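Local coordinates for PrgZ (Enterococcus faecalis, PDB 4FAJ), which binds pheromone peptides outside the cell as a membrane-anchored substrate-binding protein and probably delivers them for peptide import, at residues A[415-420]-A[464-469]; A[319-324]-A[364-369]; A[252-257]-A[269-274]; A[543-548]-A[557-562]; A[163-168]-A[180-185]. All blocks are in the same frame, centred on the assembly; numbering follows the deposited sequence.

Five contacts from one solute-binding protein illustrate how chemistry follows position in a fold. Contacts 1 and 2 are buried and touch each other: strands 464-470 and 311-324 are neighbours in one sheet, and Ser467 and Phe321 join them. Contact 1 pairs strand with strand, whereas contact 2 ties a strand to a loop through one hydroxyl bond and a little apolar packing. Contacts 3 and 4 are only partly buried and share another region, where Met269 and Ile272 pack on Met560 and Tyr557; both are antiparallel, with apolar side chains on one face and mostly polar or charged ones on the other. Contact 5, about 31 to 36 Å from the other centres, is also partly buried, but depends on turns and an asparagine amide.

Contact 1 of 5, residues A[415-420]-A[464-469]; sequences LLVSDG and LSLSGW
Peptide units, not rings, are the flat groups that meet between 415-420 and 464-469. The N-H of Leu416 approaches the Leu464 carbonyl from above its plane, 34° out of it, with Leu416 N 3.0 Å from Leu464 O. The Leu416 carbonyl is used differently: the N-H of Leu466 arrives nearly along its C=O axis, Leu466 N to Leu416 O being 3.0 Å. Both bonds are nearly straight, and they make a parallel ladder with Leu415 beside Leu464 and Leu416 beside Ser465. On the face carrying Leu415 and Leu464, Leu415 has CG anti to its backbone N (chi1 176°), which brings CD1 up against the neighbouring strand to lie 3.8 Å from Leu464 CB and 3.7 Å from Leu466 N. Two residues on, Val417 CG1 crosses obliquely against Leu466, 3.8 Å from its CB. Leu416 and Ser465 occupy the other face, against Phe453 of helix 450-459. Beyond Leu466 the strands diverge, and a water spans them, accepting from Ser418 N at 3.1 Å and donating to Leu466 O at 2.9 Å. Gly468 and Trp469, past this fork, pair antiparallel with the bound peptide. Direct bonds thus give way to a water bridge as the strand bends off to offer its backbone to the ligand, a chemistry consistent with recognition that relies partly on main-chain groups.

Contact 2 of 5, residues A[319-324]-A[364-369]; sequences TMFLEM and VGVVPK
Thr319 holds OG1 anti to its carbonyl carbon and CG2 anti to its backbone N (chi1 -62°), a setting that turns the hydroxyl onto the loop 364-369. Phe321, two residues along, has CG anti to the carbonyl carbon (chi1 -57°), while Val366 puts CG1 anti to its own N (chi1 169°), so ring and methyl come together. The fold is that of the bacterial peptide-binding proteins of solute-binding family 5, and the contact joins the long strand 311-324 of its mixed sheet to the loop that follows strand 361-362. A single hydrogen bond spans the two: Thr319 OG1 donates to Val366 O at 3.0 Å, coming from above the carbonyl plane and not along a lone pair. The N-H on the other end of that peptide unit, belonging to Val367, is taken by Glu518, so both polar ends of a buried group are satisfied. Next along the loop, Pro368 lays its ring obliquely against the hydroxyl, with CD 3.6 Å from Thr319 OG1, and Phe479 of helix 477-480 packs on Thr319, Phe321 and Pro368 together. The apolar part of the contact is Val366 CG1, which meets the edge of the Phe321 ring near its plane, 4.0 Å from both CE1 and CZ. Over one face of that same ring, displaced toward the rim, lies Thr319 CG2, 3.5 Å above the plane.

Contact 3 of 5, residues A[252-257]-A[269-274]; sequences KWTISK and MDKINF
Main-chain bonds come first in this antiparallel pair, a β-hairpin whose long loop contains the zinc ligands Asp263 and Asp266. Trp253 with Phe274 and Ile255 with Ile272 are hydrogen-bonded pairs, each linked both ways; the shortest bond runs from Phe274 N to Trp253 O, 2.7 Å, nearly along the C=O axis. Lys257 N adds a fifth bond to Asp270 O at 3.0 Å. Aromatic contacts form the second group. With CG in the crowded position between N and carbonyl carbon (chi1 56°), the Trp253 indole bends over its partner, and Phe274 CB sits over the five-membered ring, 3.7 Å from its centroid. The Phe274 ring is nearly parallel to the indole, planes at 15°, but slid so far that they barely overlap. Aliphatic packing follows: Ile255 CD1 meets the Phe274 ring edge at CE2, 3.9 Å, and Ile255 CG1 lies beside Ile272 CB. On the Thr254 and Lys271 face, a water sits 3.0 Å from Thr254 OG1 and accepts weakly from Lys271 NZ. Strand 239-243 flanks 252-257, strand 61-66 flanks 271-276, and helix 81-90 packs on Trp253 and Ile255.

Contact 4 of 5, residues A[543-548]-A[557-562]; sequences IKNVLM and YKKMRI
Met560 is extended throughout, with CG anti to the backbone N (chi1 178°), and its chain threads the inner side of this irregular β-hairpin. Its CB lies 4.0 Å from Val546 CG2; CG comes to 3.8 Å from the same methyl, SD stays alongside it, and CE ends 3.9 Å from both CG2 and CD1 of Ile543. Val546 turns its other methyl, CG1, to Tyr557 CD1. Outside, Lys544 and Arg561 form a hydrogen-bonded pair, Lys544 N to Arg561 O being 2.9 Å and Arg561 N donating back to Lys544 O, and Lys544 CB lies over the centre of the guanidinium, whose NH2 is salt-bridged to Glu563. Asn545, with a positive phi of 63°, interrupts the ladder; a water there donates to Asn545 O and accepts from Lys559 N, 3.0 Å away. Lys559, in the type I turn from Tyr557 to Met560, sends NZ to the zinc ligand Asp266. Strands 547-548 and 555-556 continue the hairpin, while Tyr557 and Met560 pack on strands 61-66 and 271-276.

Contact 5 of 5, residues A[163-168]-A[180-185]; sequences SAIKNA and TLAVKS
Two hydrogen bonds hold 163-168 to 180-185. Asn167 ND2 donates to Thr180 O at 2.8 Å, with the acceptor close to the amide plane and the N-H well aligned (159°); Ala182 N donates to Lys166 O at 3.2 Å. Beside them, Ile165 CG2 touches Leu181 CD1 at 3.7 Å and Val183 CG2 at 4.0 Å, while Ala168 CB meets the same leucine methyl at 3.9 Å. Most of the polar atoms sit in turns: a type II β-turn from Ile165 to Ala168, closed by Ala168 N to Ile165 O at 3.0 Å, faces an inverse gamma turn centred on Ala182, where Val183 N reaches Leu181 O at 2.7 Å, while Thr180 O lies just before the gamma turn. Asn167, at the N-cap position of helix 168-172 though its side chain makes no capping bond, adopts a positive phi of 76°. Farther out, Gln176 donates to both Asn167 OD1 and Thr180 OG1, fixing the asparagine amide from its oxygen side; Thr180 OG1 also bonds to Ala177 O. Lys166 NZ forms a salt bridge with Glu194, and Trp146 of helix 139-150 packs on Leu181 and Val183.

Contact 1 of 5, residues A[415-420]-A[464-469]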
# COMPACT_ATOMS: atom_id res chain seq x y z
N LEU A 415 10.60 -8.92 16.94
CA LEU A 415 9.94 -8.92 15.64
C LEU A 415 8.46 -8.55 15.80
O LEU A 415 7.66 -9.33 16.34
CB LEU A 415 10.06 -10.31 15.00
CG LEU A 415 9.35 -10.55 13.67
CD1 LEU A 415 9.68 -9.44 12.66
CD2 LEU A 415 9.72 -11.91 13.11
N LEU A 416 8.10 -7.35 15.34
CA LEU A 416 6.71 -6.89 15.36
C LEU A 416 5.92 -7.49 14.21
O LEU A 416 6.37 -7.51 13.06
CB LEU A 416 6.63 -5.36 15.27
CG LEU A 416 6.99 -4.52 16.49
CD1 LEU A 416 6.68 -3.05 16.23
CD2 LEU A 416 6.26 -5.04 17.74
N VAL A 417 4.72 -7.97 14.53
CA VAL A 417 3.81 -8.51 13.54
C VAL A 417 2.38 -8.11 13.89
O VAL A 417 2.07 -7.84 15.06
CB VAL A 417 3.90 -10.05 13.45
CG1 VAL A 417 5.33 -10.50 13.12
CG2 VAL A 417 3.42 -10.71 14.76
N SER A 418 1.54 -8.06 12.88
CA SER A 418 0.10 -7.87 13.07
C SER A 418 -0.46 -9.07 13.85
O SER A 418 0.06 -10.18 13.74
CB SER A 418 -0.58 -7.73 11.71
OG SER A 418 -2.00 -7.70 11.85
N ASP A 419 -1.50 -8.85 14.66
CA ASP A 419 -1.99 -9.95 15.52
C ASP A 419 -2.99 -10.92 14.85
O ASP A 419 -3.61 -11.73 15.53
CB ASP A 419 -2.53 -9.41 16.86
CG ASP A 419 -3.64 -8.40 16.71
OD1 ASP A 419 -4.06 -8.13 15.56
OD2 ASP A 419 -4.08 -7.86 17.74
N GLY A 420 -3.11 -10.86 13.53
CA GLY A 420 -3.89 -11.83 12.75
C GLY A 420 -3.25 -13.22 12.70
O GLY A 420 -2.05 -13.38 12.99
N LEU A 464 12.97 -5.30 14.47
CA LEU A 464 12.54 -5.90 13.21
C LEU A 464 11.04 -5.73 13.06
O LEU A 464 10.28 -5.75 14.05
CB LEU A 464 12.85 -7.39 13.14
CG LEU A 464 14.28 -7.90 13.20
CD1 LEU A 464 14.24 -9.40 13.41
CD2 LEU A 464 15.02 -7.53 11.92
N SER A 465 10.59 -5.66 11.81
CA SER A 465 9.17 -5.55 11.52
C SER A 465 8.78 -6.38 10.30
O SER A 465 9.40 -6.26 9.25
CB SER A 465 8.85 -4.08 11.26
OG SER A 465 7.52 -3.92 10.80
N LEU A 466 7.74 -7.20 10.45
CA LEU A 466 7.14 -7.89 9.31
C LEU A 466 6.09 -6.97 8.73
O LEU A 466 4.95 -6.92 9.22
CB LEU A 466 6.50 -9.22 9.73
CG LEU A 466 5.81 -10.01 8.62
CD1 LEU A 466 6.78 -10.28 7.48
CD2 LEU A 466 5.26 -11.33 9.15
N SER A 467 6.49 -6.22 7.72
CA SER A 467 5.62 -5.26 7.05
C SER A 467 5.97 -5.22 5.56
O SER A 467 7.06 -5.62 5.14
CB SER A 467 5.73 -3.87 7.70
OG SER A 467 7.09 -3.52 7.99
N GLY A 468 5.02 -4.74 4.76
CA GLY A 468 5.17 -4.77 3.31
C GLY A 468 4.61 -3.56 2.59
O GLY A 468 4.07 -2.63 3.21
N TRP A 469 4.76 -3.58 1.27
CA TRP A 469 4.32 -2.50 0.41
C TRP A 469 3.61 -3.12 -0.77
O TRP A 469 4.11 -4.10 -1.35
CB TRP A 469 5.53 -1.70 -0.08
CG TRP A 469 5.17 -0.46 -0.90
CD1 TRP A 469 5.23 -0.32 -2.25
CD2 TRP A 469 4.72 0.78 -0.38
NE1 TRP A 469 4.83 0.94 -2.62
CE2 TRP A 469 4.51 1.64 -1.49
CE3 TRP A 469 4.45 1.25 0.90
CZ2 TRP A 469 4.06 2.95 -1.33
CZ3 TRP A 469 4.01 2.56 1.06
CH2 TRP A 469 3.80 3.39 -0.05
O HOH W 1 2.58 -8.31 10.01

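Contact 2 of 5, residues A[319-324]-A[364-369]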
# COMPACT_ATOMS: atom_id res chain seq x y z
N THR A 319 5.21 -6.88 -1.89
CA THR A 319 6.31 -7.58 -1.26
C THR A 319 6.20 -7.42 0.26
O THR A 319 6.03 -6.30 0.76
CB THR A 319 7.67 -7.02 -1.73
OG1 THR A 319 7.80 -7.20 -3.15
CG2 THR A 319 8.84 -7.72 -1.00
N MET A 320 6.27 -8.53 0.99
CA MET A 320 6.40 -8.47 2.46
C MET A 320 7.90 -8.50 2.83
O MET A 320 8.66 -9.32 2.32
CB MET A 320 5.66 -9.63 3.13
CG MET A 320 4.15 -9.54 3.06
SD MET A 320 3.42 -8.08 3.86
CE MET A 320 4.04 -8.23 5.54
N PHE A 321 8.29 -7.58 3.72
CA PHE A 321 9.69 -7.40 4.14
C PHE A 321 9.88 -7.71 5.62
O PHE A 321 8.92 -7.70 6.39
CB PHE A 321 10.11 -5.93 3.98
CG PHE A 321 9.97 -5.37 2.60
CD1 PHE A 321 10.88 -5.68 1.61
CD2 PHE A 321 8.97 -4.45 2.32
CE1 PHE A 321 10.77 -5.12 0.34
CE2 PHE A 321 8.85 -3.88 1.05
CZ PHE A 321 9.74 -4.23 0.06
N LEU A 322 11.14 -7.96 6.00
CA LEU A 322 11.63 -7.64 7.34
C LEU A 322 12.30 -6.29 7.23
O LEU A 322 13.38 -6.15 6.61
CB LEU A 322 12.64 -8.67 7.86
CG LEU A 322 12.09 -9.97 8.43
CD1 LEU A 322 13.22 -10.83 8.96
CD2 LEU A 322 11.09 -9.72 9.53
N GLU A 323 11.64 -5.26 7.76
CA GLU A 323 12.26 -3.96 7.89
C GLU A 323 13.14 -3.99 9.13
O GLU A 323 12.82 -4.66 10.11
CB GLU A 323 11.22 -2.85 7.99
CG GLU A 323 10.49 -2.61 6.69
CD GLU A 323 9.74 -1.29 6.68
OE1 GLU A 323 10.40 -0.24 6.50
OE2 GLU A 323 8.50 -1.31 6.82
N MET A 324 14.24 -3.25 9.07
CA MET A 324 15.28 -3.32 10.10
C MET A 324 15.64 -1.91 10.55
O MET A 324 16.00 -1.06 9.72
CB MET A 324 16.52 -4.01 9.54
CG MET A 324 16.36 -5.51 9.34
SD MET A 324 17.71 -6.26 8.38
CE MET A 324 17.55 -5.41 6.83
N VAL A 364 12.27 -12.39 -5.29
CA VAL A 364 13.57 -12.43 -5.98
C VAL A 364 14.34 -11.12 -5.79
O VAL A 364 15.49 -11.00 -6.18
CB VAL A 364 13.42 -12.69 -7.49
CG1 VAL A 364 12.87 -14.10 -7.73
CG2 VAL A 364 12.55 -11.61 -8.16
N GLY A 365 13.68 -10.12 -5.23
CA GLY A 365 14.28 -8.82 -4.99
C GLY A 365 13.29 -7.97 -4.22
O GLY A 365 12.27 -8.49 -3.73
N VAL A 366 13.57 -6.68 -4.11
CA VAL A 366 12.63 -5.75 -3.46
C VAL A 366 11.35 -5.63 -4.31
O VAL A 366 10.24 -5.65 -3.77
CB VAL A 366 13.29 -4.37 -3.26
CG1 VAL A 366 12.30 -3.31 -2.85
CG2 VAL A 366 14.46 -4.48 -2.24
N VAL A 367 11.53 -5.51 -5.62
CA VAL A 367 10.42 -5.28 -6.54
C VAL A 367 9.80 -6.62 -6.90
O VAL A 367 10.53 -7.57 -7.18
CB VAL A 367 10.88 -4.56 -7.83
CG1 VAL A 367 9.72 -4.41 -8.80
CG2 VAL A 367 11.47 -3.20 -7.50
N PRO A 368 8.45 -6.71 -6.85
CA PRO A 368 7.77 -7.95 -7.20
C PRO A 368 7.69 -8.24 -8.70
O PRO A 368 7.85 -7.35 -9.51
CB PRO A 368 6.37 -7.76 -6.64
CG PRO A 368 6.16 -6.27 -6.61
CD PRO A 368 7.50 -5.67 -6.37
N LYS A 369 7.44 -9.50 -9.04
CA LYS A 369 7.29 -9.93 -10.44
C LYS A 369 5.91 -9.56 -10.98
O LYS A 369 4.96 -9.35 -10.20
CB LYS A 369 7.50 -11.44 -10.56
CG LYS A 369 8.91 -11.88 -10.27
CD LYS A 369 9.02 -13.36 -9.90
CE LYS A 369 9.50 -14.23 -11.02
NZ LYS A 369 9.92 -15.57 -10.47

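Contact 3 of 5, residues A[252-257]-A[269-274]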
# COMPACT_ATOMS: atom_id res chain seq x y z
N LYS A 252 -16.47 -3.99 12.11
CA LYS A 252 -17.58 -3.99 11.15
C LYS A 252 -17.83 -2.60 10.61
O LYS A 252 -17.71 -1.62 11.34
CB LYS A 252 -18.87 -4.40 11.83
CG LYS A 252 -18.93 -5.79 12.29
CD LYS A 252 -20.29 -6.05 12.90
CE LYS A 252 -20.46 -7.51 13.23
NZ LYS A 252 -19.47 -7.96 14.21
N TRP A 253 -18.18 -2.51 9.33
CA TRP A 253 -18.72 -1.27 8.77
C TRP A 253 -19.60 -1.55 7.57
O TRP A 253 -19.57 -2.65 6.98
CB TRP A 253 -17.61 -0.25 8.46
CG TRP A 253 -16.55 -0.73 7.55
CD1 TRP A 253 -16.50 -0.57 6.20
CD2 TRP A 253 -15.37 -1.44 7.91
NE1 TRP A 253 -15.35 -1.14 5.69
CE2 TRP A 253 -14.65 -1.69 6.73
CE3 TRP A 253 -14.85 -1.90 9.13
CZ2 TRP A 253 -13.43 -2.37 6.72
CZ3 TRP A 253 -13.65 -2.58 9.12
CH2 TRP A 253 -12.95 -2.80 7.93
N THR A 254 -20.41 -0.56 7.21
CA THR A 254 -21.35 -0.67 6.08
C THR A 254 -21.27 0.57 5.19
O THR A 254 -21.17 1.70 5.68
CB THR A 254 -22.82 -0.82 6.58
OG1 THR A 254 -22.96 -2.02 7.36
CG2 THR A 254 -23.79 -0.85 5.39
N ILE A 255 -21.29 0.34 3.87
CA ILE A 255 -21.40 1.43 2.90
C ILE A 255 -22.68 1.21 2.11
O ILE A 255 -23.12 0.08 1.92
CB ILE A 255 -20.15 1.53 1.96
CG1 ILE A 255 -20.09 0.34 0.99
CG2 ILE A 255 -18.87 1.64 2.80
CD1 ILE A 255 -18.80 0.26 0.10
N SER A 256 -23.28 2.31 1.64
CA SER A 256 -24.58 2.26 0.98
C SER A 256 -24.54 3.12 -0.28
O SER A 256 -23.82 4.12 -0.33
CB SER A 256 -25.67 2.77 1.92
OG SER A 256 -25.73 1.97 3.09
N LYS A 257 -25.33 2.76 -1.28
CA LYS A 257 -25.32 3.49 -2.54
C LYS A 257 -25.52 5.00 -2.35
O LYS A 257 -26.45 5.42 -1.66
CB LYS A 257 -26.37 2.95 -3.52
CG LYS A 257 -26.36 3.69 -4.86
CD LYS A 257 -27.31 3.06 -5.87
CE LYS A 257 -27.61 4.03 -7.01
NZ LYS A 257 -28.08 3.34 -8.24
N MET A 269 -25.51 -2.18 -6.24
CA MET A 269 -25.57 -2.59 -4.85
C MET A 269 -26.26 -1.53 -3.99
O MET A 269 -25.95 -0.35 -4.09
CB MET A 269 -24.17 -2.89 -4.30
CG MET A 269 -23.47 -4.05 -4.99
SD MET A 269 -24.27 -5.65 -4.75
CE MET A 269 -23.94 -5.98 -3.02
N ASP A 270 -27.18 -1.98 -3.14
CA ASP A 270 -27.85 -1.11 -2.17
C ASP A 270 -26.93 -0.87 -0.98
O ASP A 270 -26.82 0.25 -0.48
CB ASP A 270 -29.13 -1.77 -1.65
CG ASP A 270 -30.19 -1.95 -2.74
OD1 ASP A 270 -30.17 -1.24 -3.77
OD2 ASP A 270 -31.06 -2.82 -2.54
N LYS A 271 -26.29 -1.93 -0.52
CA LYS A 271 -25.27 -1.81 0.51
C LYS A 271 -24.34 -3.01 0.53
O LYS A 271 -24.69 -4.11 0.08
CB LYS A 271 -25.87 -1.58 1.90
CG LYS A 271 -26.95 -2.55 2.30
CD LYS A 271 -27.30 -2.44 3.81
CE LYS A 271 -26.65 -3.59 4.59
NZ LYS A 271 -26.60 -3.40 6.09
N ILE A 272 -23.15 -2.75 1.06
CA ILE A 272 -22.14 -3.76 1.24
C ILE A 272 -21.66 -3.64 2.68
O ILE A 272 -21.31 -2.55 3.12
CB ILE A 272 -20.95 -3.57 0.26
CG1 ILE A 272 -21.45 -3.28 -1.16
CG2 ILE A 272 -20.04 -4.79 0.28
CD1 ILE A 272 -20.35 -2.98 -2.16
N ASN A 273 -21.69 -4.76 3.40
CA ASN A 273 -21.18 -4.86 4.77
C ASN A 273 -19.76 -5.41 4.77
O ASN A 273 -19.39 -6.17 3.87
CB ASN A 273 -22.09 -5.77 5.60
CG ASN A 273 -23.55 -5.33 5.57
OD1 ASN A 273 -24.42 -6.04 5.04
ND2 ASN A 273 -23.81 -4.15 6.10
N PHE A 274 -18.95 -5.02 5.75
CA PHE A 274 -17.59 -5.54 5.87
C PHE A 274 -17.37 -6.09 7.28
O PHE A 274 -17.86 -5.51 8.25
CB PHE A 274 -16.56 -4.46 5.55
CG PHE A 274 -16.63 -3.99 4.12
CD1 PHE A 274 -15.81 -4.56 3.15
CD2 PHE A 274 -17.54 -3.02 3.75
CE1 PHE A 274 -15.89 -4.14 1.82
CE2 PHE A 274 -17.62 -2.59 2.42
CZ PHE A 274 -16.79 -3.17 1.46
O HOH W 2 -25.76 -1.38 8.32

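Contact 4 of 5, residues A[543-548]-A[557-562]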
# COMPACT_ATOMS: atom_id res chain seq x y z
N ILE A 543 -21.78 -13.37 -6.69
CA ILE A 543 -21.09 -12.08 -6.78
C ILE A 543 -20.52 -11.86 -8.17
O ILE A 543 -19.67 -12.64 -8.62
CB ILE A 543 -19.90 -11.98 -5.78
CG1 ILE A 543 -20.36 -12.23 -4.33
CG2 ILE A 543 -19.18 -10.62 -5.90
CD1 ILE A 543 -21.58 -11.51 -3.93
N LYS A 544 -20.97 -10.80 -8.84
CA LYS A 544 -20.50 -10.48 -10.18
C LYS A 544 -19.87 -9.10 -10.28
O LYS A 544 -20.22 -8.18 -9.53
CB LYS A 544 -21.65 -10.52 -11.20
CG LYS A 544 -22.53 -11.75 -11.15
CD LYS A 544 -21.80 -13.01 -11.52
CE LYS A 544 -22.75 -14.20 -11.39
NZ LYS A 544 -22.06 -15.48 -11.67
N ASN A 545 -18.92 -8.98 -11.21
CA ASN A 545 -18.39 -7.71 -11.67
C ASN A 545 -17.66 -6.87 -10.63
O ASN A 545 -17.74 -5.65 -10.66
CB ASN A 545 -19.49 -6.86 -12.30
CG ASN A 545 -18.99 -6.05 -13.47
OD1 ASN A 545 -17.92 -6.34 -14.02
ND2 ASN A 545 -19.75 -5.04 -13.88
N VAL A 546 -16.94 -7.52 -9.73
CA VAL A 546 -16.06 -6.83 -8.80
C VAL A 546 -14.71 -6.70 -9.50
O VAL A 546 -14.20 -7.69 -10.01
CB VAL A 546 -15.90 -7.61 -7.51
CG1 VAL A 546 -14.84 -6.97 -6.66
CG2 VAL A 546 -17.25 -7.68 -6.78
N LEU A 547 -14.14 -5.50 -9.51
CA LEU A 547 -12.83 -5.28 -10.12
C LEU A 547 -11.76 -5.49 -9.04
O LEU A 547 -11.82 -4.87 -7.98
CB LEU A 547 -12.75 -3.87 -10.69
CG LEU A 547 -12.32 -3.70 -12.13
CD1 LEU A 547 -13.28 -4.45 -13.05
CD2 LEU A 547 -12.27 -2.22 -12.49
N MET A 548 -10.80 -6.37 -9.29
CA MET A 548 -9.70 -6.63 -8.36
C MET A 548 -8.39 -6.15 -9.01
O MET A 548 -8.12 -6.50 -10.15
CB MET A 548 -9.63 -8.13 -8.06
CG MET A 548 -8.64 -8.51 -6.96
SD MET A 548 -8.61 -10.29 -6.65
CE MET A 548 -7.60 -10.35 -5.19
N TYR A 557 -15.86 -1.94 -6.07
CA TYR A 557 -17.19 -2.53 -6.01
C TYR A 557 -18.25 -1.74 -6.78
O TYR A 557 -19.44 -2.07 -6.74
CB TYR A 557 -17.62 -2.64 -4.56
CG TYR A 557 -16.64 -3.39 -3.68
CD1 TYR A 557 -16.35 -4.72 -3.91
CD2 TYR A 557 -16.02 -2.76 -2.60
CE1 TYR A 557 -15.45 -5.42 -3.09
CE2 TYR A 557 -15.13 -3.44 -1.79
CZ TYR A 557 -14.86 -4.77 -2.03
OH TYR A 557 -13.98 -5.45 -1.22
N LYS A 558 -17.83 -0.69 -7.49
CA LYS A 558 -18.76 0.23 -8.15
C LYS A 558 -19.85 -0.49 -8.96
O LYS A 558 -21.02 -0.17 -8.84
CB LYS A 558 -18.00 1.20 -9.06
CG LYS A 558 -18.91 2.09 -9.93
CD LYS A 558 -18.09 3.15 -10.69
CE LYS A 558 -18.93 3.83 -11.75
NZ LYS A 558 -18.12 4.75 -12.58
N LYS A 559 -19.44 -1.44 -9.79
CA LYS A 559 -20.36 -2.10 -10.71
C LYS A 559 -20.74 -3.51 -10.22
O LYS A 559 -21.35 -4.29 -10.96
CB LYS A 559 -19.75 -2.16 -12.11
CG LYS A 559 -19.61 -0.80 -12.78
CD LYS A 559 -19.14 -0.95 -14.24
CE LYS A 559 -18.58 0.36 -14.83
NZ LYS A 559 -19.55 1.07 -15.73
N MET A 560 -20.43 -3.80 -8.96
CA MET A 560 -20.78 -5.08 -8.34
C MET A 560 -22.29 -5.33 -8.41
O MET A 560 -23.08 -4.40 -8.27
CB MET A 560 -20.34 -5.07 -6.87
CG MET A 560 -20.67 -6.31 -6.05
SD MET A 560 -20.02 -6.15 -4.37
CE MET A 560 -20.52 -7.72 -3.68
N ARG A 561 -22.68 -6.59 -8.63
CA ARG A 561 -24.08 -6.99 -8.55
C ARG A 561 -24.24 -8.45 -8.09
O ARG A 561 -23.29 -9.23 -8.17
CB ARG A 561 -24.79 -6.79 -9.89
CG ARG A 561 -24.37 -7.75 -10.98
CD ARG A 561 -25.08 -7.44 -12.29
NE ARG A 561 -24.98 -8.57 -13.22
CZ ARG A 561 -23.97 -8.78 -14.06
NH1 ARG A 561 -22.96 -7.94 -14.15
NH2 ARG A 561 -23.99 -9.85 -14.85
N ILE A 562 -25.43 -8.79 -7.60
CA ILE A 562 -25.73 -10.13 -7.13
C ILE A 562 -26.68 -10.78 -8.13
O ILE A 562 -27.76 -10.24 -8.39
CB ILE A 562 -26.39 -10.13 -5.72
CG1 ILE A 562 -25.57 -9.32 -4.72
CG2 ILE A 562 -26.58 -11.55 -5.21
CD1 ILE A 562 -24.12 -9.78 -4.57
O HOH W 3 -16.87 -3.06 -9.87

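Contact 5 of 5, residues A[163-168]-A[180-185]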
# COMPACT_ATOMS: atom_id res chain seq x y z
N SER A 163 6.01 14.65 -5.28
CA SER A 163 7.36 15.16 -5.57
C SER A 163 7.58 15.57 -7.01
O SER A 163 8.39 16.44 -7.28
CB SER A 163 8.42 14.13 -5.18
OG SER A 163 8.31 13.84 -3.80
N ALA A 164 6.84 14.95 -7.93
CA ALA A 164 6.92 15.30 -9.36
C ALA A 164 6.47 16.73 -9.69
O ALA A 164 6.90 17.31 -10.69
CB ALA A 164 6.11 14.30 -10.19
N ILE A 165 5.61 17.30 -8.85
CA ILE A 165 5.01 18.61 -9.12
C ILE A 165 5.99 19.72 -8.76
O ILE A 165 6.63 19.67 -7.71
CB ILE A 165 3.69 18.80 -8.34
CG1 ILE A 165 2.67 17.75 -8.78
CG2 ILE A 165 3.12 20.21 -8.52
CD1 ILE A 165 1.38 17.74 -7.94
N LYS A 166 6.08 20.73 -9.62
CA LYS A 166 6.99 21.86 -9.38
C LYS A 166 6.74 22.49 -8.01
O LYS A 166 5.60 22.68 -7.58
CB LYS A 166 6.87 22.91 -10.48
CG LYS A 166 8.06 23.86 -10.55
CD LYS A 166 7.67 25.28 -10.96
CE LYS A 166 7.01 25.33 -12.32
NZ LYS A 166 6.89 26.71 -12.88
N ASN A 167 7.85 22.77 -7.32
CA ASN A 167 7.88 23.36 -5.98
C ASN A 167 7.53 22.42 -4.83
O ASN A 167 7.69 22.81 -3.67
CB ASN A 167 7.03 24.65 -5.91
CG ASN A 167 7.59 25.75 -6.78
OD1 ASN A 167 8.80 25.86 -6.96
ND2 ASN A 167 6.71 26.58 -7.34
N ALA A 168 7.08 21.20 -5.12
CA ALA A 168 6.78 20.24 -4.04
C ALA A 168 8.03 19.95 -3.20
O ALA A 168 7.92 19.77 -1.99
CB ALA A 168 6.21 18.95 -4.61
N THR A 180 2.84 27.94 -3.25
CA THR A 180 3.72 27.89 -4.42
C THR A 180 3.59 26.57 -5.21
O THR A 180 4.15 26.46 -6.29
CB THR A 180 5.21 28.12 -4.04
OG1 THR A 180 5.68 27.05 -3.22
CG2 THR A 180 5.38 29.45 -3.27
N LEU A 181 2.88 25.58 -4.67
CA LEU A 181 2.69 24.30 -5.40
C LEU A 181 2.13 24.62 -6.80
O LEU A 181 1.16 25.36 -6.92
CB LEU A 181 1.76 23.37 -4.63
CG LEU A 181 1.67 21.92 -5.13
CD1 LEU A 181 2.98 21.17 -4.93
CD2 LEU A 181 0.53 21.18 -4.43
N ALA A 182 2.76 24.08 -7.84
CA ALA A 182 2.43 24.46 -9.22
C ALA A 182 1.16 23.75 -9.70
O ALA A 182 1.20 22.95 -10.63
CB ALA A 182 3.60 24.18 -10.16
N VAL A 183 0.06 24.04 -9.00
CA VAL A 183 -1.26 23.57 -9.35
C VAL A 183 -2.20 24.77 -9.23
O VAL A 183 -2.16 25.48 -8.22
CB VAL A 183 -1.73 22.46 -8.40
CG1 VAL A 183 -3.15 22.02 -8.76
CG2 VAL A 183 -0.75 21.28 -8.43
N LYS A 184 -3.02 25.01 -10.25
CA LYS A 184 -3.98 26.11 -10.19
C LYS A 184 -5.31 25.79 -10.87
O LYS A 184 -5.36 24.99 -11.81
CB LYS A 184 -3.37 27.38 -10.80
CG LYS A 184 -3.32 27.41 -12.33
CD LYS A 184 -2.66 28.68 -12.84
CE LYS A 184 -2.63 28.71 -14.36
NZ LYS A 184 -2.15 30.02 -14.89
N SER A 185 -6.37 26.45 -10.40
CA SER A 185 -7.67 26.42 -11.07
C SER A 185 -7.75 27.52 -12.12
O SER A 185 -7.15 28.59 -11.96
CB SER A 185 -8.80 26.61 -10.05
OG SER A 185 -8.59 27.77 -9.28